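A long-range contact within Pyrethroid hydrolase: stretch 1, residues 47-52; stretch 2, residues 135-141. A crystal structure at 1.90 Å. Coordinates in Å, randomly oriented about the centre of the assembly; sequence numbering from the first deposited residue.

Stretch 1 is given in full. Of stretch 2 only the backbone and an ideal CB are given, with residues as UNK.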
# COMPACT_ATOMS: atom_id res chain seq x y z
N GLY A 47 2.23 19.22 0.92
CA GLY A 47 0.98 18.57 1.21
C GLY A 47 0.21 18.23 -0.04
O GLY A 47 0.71 18.30 -1.18
N HIS A 48 -1.09 17.96 0.16
CA HIS A 48 -1.88 17.25 -0.84
C HIS A 48 -2.02 18.01 -2.16
O HIS A 48 -2.05 17.39 -3.21
CB HIS A 48 -3.28 16.95 -0.29
CG HIS A 48 -4.14 18.17 -0.09
ND1 HIS A 48 -3.92 19.08 0.93
CD2 HIS A 48 -5.21 18.62 -0.77
CE1 HIS A 48 -4.83 20.03 0.86
NE2 HIS A 48 -5.63 19.78 -0.16
N LEU A 49 -2.09 19.34 -2.13
CA LEU A 49 -2.31 20.04 -3.39
C LEU A 49 -1.08 20.06 -4.28
O LEU A 49 -1.19 20.43 -5.46
CB LEU A 49 -2.81 21.47 -3.16
CG LEU A 49 -4.17 21.64 -2.49
CD1 LEU A 49 -4.42 23.11 -2.18
CD2 LEU A 49 -5.29 21.09 -3.34
N SER A 50 0.09 19.72 -3.75
CA SER A 50 1.30 19.69 -4.56
C SER A 50 1.36 18.47 -5.47
O SER A 50 2.07 18.50 -6.48
CB SER A 50 2.53 19.71 -3.63
OG SER A 50 2.65 18.47 -2.93
N VAL A 51 0.61 17.43 -5.19
CA VAL A 51 0.68 16.26 -6.05
C VAL A 51 0.01 16.56 -7.38
O VAL A 51 -1.20 16.80 -7.44
CB VAL A 51 0.04 15.05 -5.38
CG1 VAL A 51 0.19 13.84 -6.28
CG2 VAL A 51 0.67 14.84 -4.01
N VAL A 52 0.76 16.44 -8.46
CA VAL A 52 0.21 16.73 -9.78
C VAL A 52 -0.47 15.50 -10.38
O VAL A 52 -1.64 15.55 -10.76
CB VAL A 52 1.32 17.24 -10.70
CG1 VAL A 52 0.72 17.48 -12.06
CG2 VAL A 52 1.95 18.49 -10.10
N UNK A 135 -12.03 17.41 1.74
CA UNK A 135 -11.68 18.82 1.95
C UNK A 135 -11.23 19.40 0.60
O UNK A 135 -10.96 18.66 -0.35
CB UNK A 135 -10.59 18.97 3.01
N UNK A 136 -11.24 20.74 0.48
CA UNK A 136 -10.79 21.39 -0.77
C UNK A 136 -11.43 20.76 -2.01
O UNK A 136 -10.75 20.36 -2.95
CB UNK A 136 -9.27 21.31 -0.89
N UNK A 137 -12.76 20.66 -1.97
CA UNK A 137 -13.57 20.24 -3.11
C UNK A 137 -13.12 18.88 -3.66
O UNK A 137 -12.95 18.69 -4.87
CB UNK A 137 -13.50 21.30 -4.21
N UNK A 138 -12.95 17.92 -2.75
CA UNK A 138 -12.59 16.59 -3.18
C UNK A 138 -11.20 16.46 -3.75
O UNK A 138 -10.90 15.46 -4.41
CB UNK A 138 -13.60 16.11 -4.22
N UNK A 139 -10.33 17.46 -3.54
CA UNK A 139 -8.92 17.26 -3.81
C UNK A 139 -8.17 16.75 -2.58
O UNK A 139 -7.05 16.25 -2.73
CB UNK A 139 -8.29 18.57 -4.30
N UNK A 140 -8.78 16.82 -1.40
CA UNK A 140 -8.16 16.27 -0.21
C UNK A 140 -9.12 15.48 0.65
O UNK A 140 -10.34 15.67 0.63
CB UNK A 140 -7.54 17.40 0.62
N UNK A 141 -8.54 14.58 1.44
CA UNK A 141 -9.26 13.76 2.40
C UNK A 141 -8.57 13.92 3.73
O UNK A 141 -7.34 13.96 3.80
CB UNK A 141 -9.32 12.29 1.97

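Stretch 1 presents a short 3-10 segment to stretch 2. The imidazole of H48 and the isobutyl group of L49 reach across. The backbone registers as H48 against position 140 and L49 against position 139.

Position 135 has extended backbone angles, phi -140° and psi 161°. Its CA-to-CB bond points sideways, and no atom of stretch 1 lies within 5.5 Å of the ideal CB. Stretch 1 therefore sets little limit here. A beta-branched residue would suit the extended backbone, but many others would fit. The residue is V135. V135 N donates to the backbone O of 140 at 2.7 Å, and the backbone N of 140 donates to V135 O at 3.0 Å.

Position 136 faces stretch 1. Its ideal CB is 4.0 Å from H48 NE2 and 4.7 Å from L49 CD2. The ring nitrogen is a possible donor, so a short acceptor would suit: Asp, Asn or perhaps Ser. Phi is positive at 48°, with psi 52°, a region where Asn, Asp and Gly are the most at ease. The residue is D136. With chi1 in m, its carboxylate meets the edge of the imidazole, and H48 NE2 donates a hydrogen bond to D136 OD2 at 2.8 Å. The N-H...O angle of 137° is well short of straight. D136 OD2 also lies 3.9 Å from L49 CD1.

Position 137 has positive phi, 55°, and its ideal CB finds nothing of stretch 1 nearby. Gly, Asn or Asp would be easy, and stretch 1 excludes nothing larger. The residue is E137, whose side chain stays clear of stretch 1.

Position 138 again has positive phi, 69°, with psi 14°. This favours glycine, with Asn a reasonable alternative. The residue is G138. Positions 136 to 139 form a type I' turn, closed by a backbone hydrogen bond from N of 139 to D136 O at 3.0 Å.

Position 139 points toward stretch 1. Its ideal CB is 4.0 Å from L49 CD2 and 4.7 Å from H48 CD2. An aliphatic stem could pack on the leucine, while the carbonyl oxygen of V51 lies farther along, in the range of a long donor. Leu, Met, Lys or Arg would suit. The residue is R139. R139 CB lies 4.0 Å from L49 CD2. Chi2 and chi3 are off the usual wells, and R139 NH1 lies 4.0 Å from V51 O. A water links the two stretches: it accepts from R139 NH2 at 2.6 Å and donates to V52 O at 2.9 Å. R139 O lies near the plane of the H48 ring, 3.6 Å from H48 CD2.

At position 140 the CA-to-ideal-CB bond points toward stretch 1. The ideal CB would sit 3.0 Å from H48 CD2, a clash. Only glycine suits this backbone and ring position. The residue is G140, and G140 CA approaches H48 CD2 to 3.8 Å.

Position 141 is extended and points away from stretch 1, which leaves the choice open. The residue is L141, in the strand that continues onward.

Stretch 2 (135-141) VDEGRGL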
# COMPACT_ATOMS: atom_id res chain seq x y z
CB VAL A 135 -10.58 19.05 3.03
CG1 VAL A 135 -11.03 18.51 4.40
CG2 VAL A 135 -9.25 18.48 2.60
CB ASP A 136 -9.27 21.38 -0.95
CG ASP A 136 -8.54 22.22 0.05
OD1 ASP A 136 -9.17 23.14 0.63
OD2 ASP A 136 -7.32 22.02 0.18
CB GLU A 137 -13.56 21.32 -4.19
CG GLU A 137 -14.39 22.61 -3.87
CD GLU A 137 -14.00 23.40 -2.58
OE1 GLU A 137 -13.10 22.99 -1.82
OE2 GLU A 137 -14.60 24.47 -2.33
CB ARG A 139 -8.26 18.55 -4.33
CG ARG A 139 -8.56 18.87 -5.80
CD ARG A 139 -7.30 19.13 -6.62
NE ARG A 139 -6.87 18.04 -7.41
CZ ARG A 139 -5.68 17.87 -7.90
NH1 ARG A 139 -4.74 18.70 -7.69
NH2 ARG A 139 -5.39 16.84 -8.62
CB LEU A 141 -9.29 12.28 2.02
CG LEU A 141 -9.92 11.81 0.71
CD1 LEU A 141 -9.70 10.32 0.59
CD2 LEU A 141 -11.37 12.12 0.67
O HOH W 1 -3.27 17.73 -9.88
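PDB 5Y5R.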